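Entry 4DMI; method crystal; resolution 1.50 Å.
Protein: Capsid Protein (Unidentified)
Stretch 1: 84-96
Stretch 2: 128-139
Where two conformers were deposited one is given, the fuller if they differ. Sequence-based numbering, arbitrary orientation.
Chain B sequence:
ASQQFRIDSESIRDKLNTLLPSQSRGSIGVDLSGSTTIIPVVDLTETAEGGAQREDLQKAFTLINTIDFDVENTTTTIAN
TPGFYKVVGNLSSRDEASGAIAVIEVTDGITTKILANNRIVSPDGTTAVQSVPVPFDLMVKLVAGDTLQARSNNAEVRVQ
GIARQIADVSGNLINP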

# COMPACT_ATOMS: atom_id res chain seq x y z
N PHE B 84 7.87 14.60 -12.76
CA PHE B 84 7.62 13.80 -11.56
C PHE B 84 8.69 12.72 -11.47
O PHE B 84 8.95 12.01 -12.44
CB PHE B 84 6.24 13.13 -11.63
CG PHE B 84 5.08 14.08 -11.54
CD1 PHE B 84 4.64 14.76 -12.66
CD2 PHE B 84 4.41 14.27 -10.33
CE1 PHE B 84 3.56 15.65 -12.59
CE2 PHE B 84 3.33 15.15 -10.25
CZ PHE B 84 2.91 15.83 -11.39
N TYR B 85 9.27 12.57 -10.28
CA TYR B 85 10.36 11.63 -10.06
C TYR B 85 10.10 10.74 -8.87
O TYR B 85 9.71 11.23 -7.80
CB TYR B 85 11.67 12.40 -9.83
CG TYR B 85 12.11 13.24 -11.01
CD1 TYR B 85 11.62 14.53 -11.18
CD2 TYR B 85 12.99 12.74 -11.96
CE1 TYR B 85 12.01 15.32 -12.25
CE2 TYR B 85 13.39 13.53 -13.05
CZ TYR B 85 12.89 14.81 -13.18
OH TYR B 85 13.27 15.60 -14.24
N LYS B 86 10.32 9.44 -9.04
CA LYS B 86 10.31 8.52 -7.91
C LYS B 86 11.75 8.42 -7.44
O LYS B 86 12.66 8.27 -8.24
CB LYS B 86 9.80 7.15 -8.35
CG LYS B 86 10.06 6.04 -7.33
CD LYS B 86 9.45 4.72 -7.79
CE LYS B 86 9.57 3.67 -6.70
NZ LYS B 86 8.77 2.46 -6.99
N VAL B 87 11.97 8.54 -6.13
CA VAL B 87 13.32 8.44 -5.57
C VAL B 87 13.29 7.60 -4.30
O VAL B 87 12.52 7.87 -3.37
CB VAL B 87 13.94 9.85 -5.32
CG1 VAL B 87 13.04 10.71 -4.46
CG2 VAL B 87 15.31 9.71 -4.69
N VAL B 88 14.09 6.54 -4.30
CA VAL B 88 14.08 5.56 -3.22
C VAL B 88 15.49 5.21 -2.83
O VAL B 88 16.40 5.17 -3.65
CB VAL B 88 13.33 4.28 -3.63
CG1 VAL B 88 11.89 4.58 -3.92
CG2 VAL B 88 13.95 3.66 -4.85
N GLY B 89 15.70 4.95 -1.54
CA GLY B 89 17.04 4.67 -1.07
C GLY B 89 17.18 4.76 0.43
O GLY B 89 16.20 4.59 1.15
N ASN B 90 18.41 5.00 0.88
CA ASN B 90 18.73 5.02 2.31
C ASN B 90 19.73 6.09 2.66
O ASN B 90 20.55 6.51 1.83
CB ASN B 90 19.28 3.67 2.79
CG ASN B 90 18.24 2.56 2.78
OD1 ASN B 90 17.35 2.52 3.63
ND2 ASN B 90 18.36 1.66 1.81
N LEU B 91 19.67 6.53 3.92
CA LEU B 91 20.67 7.43 4.49
C LEU B 91 21.38 6.72 5.62
O LEU B 91 20.80 5.87 6.31
CB LEU B 91 19.96 8.65 5.10
CG LEU B 91 18.85 9.32 4.31
CD1 LEU B 91 18.12 10.33 5.20
CD2 LEU B 91 19.44 10.01 3.08
N SER B 92 22.62 7.11 5.88
CA SER B 92 23.32 6.65 7.08
C SER B 92 22.78 7.32 8.34
O SER B 92 22.98 8.52 8.51
CB SER B 92 24.80 7.04 6.99
OG SER B 92 25.44 6.51 5.84
N SER B 93 22.16 6.57 9.24
CA SER B 93 21.68 7.22 10.46
C SER B 93 22.82 7.75 11.31
O SER B 93 23.92 7.17 11.36
CB SER B 93 20.79 6.31 11.32
OG SER B 93 21.56 5.39 12.09
N ARG B 94 22.56 8.88 11.98
CA ARG B 94 23.47 9.40 12.99
C ARG B 94 22.66 9.90 14.18
O ARG B 94 21.43 10.07 14.08
CB ARG B 94 24.34 10.54 12.43
CG ARG B 94 25.28 10.14 11.29
CD ARG B 94 26.41 9.22 11.77
NE ARG B 94 27.29 9.90 12.71
CZ ARG B 94 28.61 9.97 12.59
NH1 ARG B 94 29.22 9.40 11.56
NH2 ARG B 94 29.32 10.62 13.50
N ASP B 95 23.35 10.12 15.29
CA ASP B 95 22.78 10.76 16.47
C ASP B 95 22.18 12.12 16.10
O ASP B 95 22.68 12.80 15.21
CB ASP B 95 23.91 10.97 17.50
CG ASP B 95 23.41 11.43 18.85
OD1 ASP B 95 22.59 12.37 18.93
OD2 ASP B 95 23.86 10.85 19.86
N GLU B 96 21.12 12.51 16.79
CA GLU B 96 20.48 13.80 16.49
C GLU B 96 21.41 14.99 16.73
O GLU B 96 21.22 16.05 16.13
CB GLU B 96 19.16 13.95 17.26
CG GLU B 96 19.30 13.90 18.76
CD GLU B 96 19.67 15.24 19.38
OE1 GLU B 96 20.25 15.25 20.49
OE2 GLU B 96 19.40 16.29 18.75
N ALA B 128 28.93 4.82 22.35
CA ALA B 128 29.09 3.96 21.19
C ALA B 128 27.75 3.89 20.48
O ALA B 128 26.84 3.20 20.94
CB ALA B 128 29.53 2.57 21.62
N VAL B 129 27.63 4.61 19.37
CA VAL B 129 26.34 4.81 18.71
C VAL B 129 26.22 4.00 17.44
O VAL B 129 26.86 4.32 16.42
CB VAL B 129 26.11 6.29 18.38
CG1 VAL B 129 24.68 6.51 17.89
CG2 VAL B 129 26.39 7.15 19.61
N GLN B 130 25.41 2.95 17.49
CA GLN B 130 25.16 2.14 16.30
C GLN B 130 24.30 2.89 15.32
O GLN B 130 23.48 3.74 15.70
CB GLN B 130 24.50 0.82 16.67
CG GLN B 130 25.34 -0.06 17.61
CD GLN B 130 26.63 -0.54 16.96
OE1 GLN B 130 26.67 -0.79 15.76
NE2 GLN B 130 27.68 -0.63 17.76
N SER B 131 24.50 2.56 14.04
CA SER B 131 23.80 3.19 12.94
C SER B 131 23.07 2.15 12.08
O SER B 131 23.52 1.00 11.95
CB SER B 131 24.84 3.95 12.09
OG SER B 131 24.32 4.45 10.87
N VAL B 132 21.95 2.58 11.52
CA VAL B 132 21.12 1.77 10.63
C VAL B 132 20.79 2.60 9.39
O VAL B 132 20.89 3.83 9.41
CB VAL B 132 19.79 1.34 11.31
CG1 VAL B 132 20.08 0.38 12.46
CG2 VAL B 132 18.99 2.57 11.81
N PRO B 133 20.41 1.94 8.28
CA PRO B 133 19.88 2.72 7.17
C PRO B 133 18.59 3.43 7.55
O PRO B 133 17.78 2.90 8.33
CB PRO B 133 19.58 1.66 6.10
CG PRO B 133 19.42 0.35 6.87
CD PRO B 133 20.40 0.49 8.02
N VAL B 134 18.41 4.65 7.05
CA VAL B 134 17.14 5.35 7.18
C VAL B 134 16.50 5.39 5.80
O VAL B 134 16.96 6.10 4.91
CB VAL B 134 17.34 6.79 7.68
CG1 VAL B 134 15.99 7.48 7.91
CG2 VAL B 134 18.18 6.81 8.97
N PRO B 135 15.46 4.59 5.59
CA PRO B 135 14.91 4.52 4.23
C PRO B 135 14.04 5.69 3.84
O PRO B 135 13.43 6.38 4.67
CB PRO B 135 14.08 3.22 4.26
CG PRO B 135 13.70 3.05 5.73
CD PRO B 135 14.91 3.56 6.49
N PHE B 136 13.99 5.94 2.53
CA PHE B 136 13.04 6.89 1.98
C PHE B 136 12.48 6.33 0.68
O PHE B 136 13.14 5.54 -0.02
CB PHE B 136 13.67 8.28 1.77
CG PHE B 136 14.91 8.27 0.92
CD1 PHE B 136 14.82 8.29 -0.47
CD2 PHE B 136 16.17 8.19 1.51
CE1 PHE B 136 15.97 8.25 -1.25
CE2 PHE B 136 17.32 8.15 0.73
CZ PHE B 136 17.22 8.18 -0.65
N ASP B 137 11.25 6.74 0.35
CA ASP B 137 10.57 6.32 -0.87
C ASP B 137 9.58 7.44 -1.19
O ASP B 137 8.48 7.51 -0.63
CB ASP B 137 9.87 4.97 -0.67
CG ASP B 137 9.29 4.39 -1.95
OD1 ASP B 137 9.07 5.15 -2.92
OD2 ASP B 137 9.06 3.17 -1.99
N LEU B 138 9.99 8.32 -2.10
CA LEU B 138 9.34 9.59 -2.33
C LEU B 138 8.89 9.76 -3.78
O LEU B 138 9.52 9.24 -4.71
CB LEU B 138 10.31 10.72 -2.01
CG LEU B 138 10.80 10.84 -0.57
CD1 LEU B 138 12.15 11.53 -0.50
CD2 LEU B 138 9.79 11.66 0.20
N MET B 139 7.78 10.46 -3.95
CA MET B 139 7.42 11.01 -5.24
C MET B 139 7.56 12.52 -5.15
O MET B 139 6.93 13.18 -4.30
CB MET B 139 5.98 10.66 -5.62
CG MET B 139 5.52 11.20 -6.98
SD MET B 139 6.32 10.39 -8.39
CE MET B 139 6.39 8.72 -7.73
O HOH W 1 9.53 1.41 -4.20
O HOH W 2 23.16 6.18 14.29

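How do the two backbones meet? Residues 84-92 and 133-139 form neighbouring antiparallel strands, their N-to-C directions 151° apart. Hydrogen-bonded pairs alternate with non-hydrogen-bonded ones. Val 87 N reaches Leu 138 O at 2.9 Å, and Leu 138 N returns the bond to Val 87 O at 2.9 Å. Gly 89 N to Phe 136 O (3.0 Å) and Phe 136 N to Gly 89 O (2.9 Å) make the next pair, followed by Leu 91 N to Val 134 O (2.9 Å) and Val 134 N to Leu 91 O (2.8 Å). Between these rungs the CA atoms draw closer, to 4.3 Å for Val 88 CA and Asp 137 CA, and CA-H...O contacts fill in, as from Asn 90 CA to Val 134 O at 3.3 Å. Pro 133 and Pro 135 lack an amide hydrogen, yet both occupy non-hydrogen-bonded positions, so this pairing loses no bond to them.

Why is a glycine set opposite Phe 136? The phenylalanine chi1 is 56° (p), which brings the ring back over the neighbouring strand, and Gly 89 CA lies 3.9 Å from the centroid of the Phe 136 ring, over its face, in a CH-pi contact. A CB on Gly 89 would come within 2.9 Å of Phe 136 CZ, a clash. The backbone angles of Gly 89, 164/-156, independently call for glycine, since a CB would also be jammed against the preceding carbonyl oxygen.

What packs around that ring? Val 87, Leu 91, Val 134 and Leu 138 share its face of the sheet, and all are buried. Val 87 CG2 touches Phe 136 CE1 at 3.8 Å, while Leu 91 CD2 approaches Phe 136 CE2 at 3.7 Å. Val 87 CG1 also meets Leu 138 CB at 3.7 Å. Branched aliphatic side chains suit this apolar layer, where they fill space without leaving polar groups unpaired.

What differs on the face of Lys 86, Val 88, Asn 90 and Asp 137? This side is more open and admits polar groups. The extended Lys 86 side chain, t at all four chi angles, carries its ammonium to water 1, with Lys 86 NZ 3.1 Å from the water O; the same water O donates to Asp 137 OD2 at 2.9 Å. Water thus links the opposite charges. The CA-to-CB bond of Met 139 points to this face, and the end of its side chain comes nearer to the first strand, placing Met 139 CE 3.8 Å from Lys 86 CB.

How does the contact continue beyond the paired strands? Ser 93, buried and directed toward the second stretch, serves as a small polar clasp. Its backbone Ser 93 N donates to Val 132 O at 3.0 Å, and its side-chain Ser 93 OG accepts from Val 132 N at 2.9 Å. Ser 131 OG donates to Ser 93 O at 2.8 Å. Water 2 extends the clasp, its O lying 2.8 Å from both Ser 93 OG and Gln 130 O and hydrogen-bonding to each.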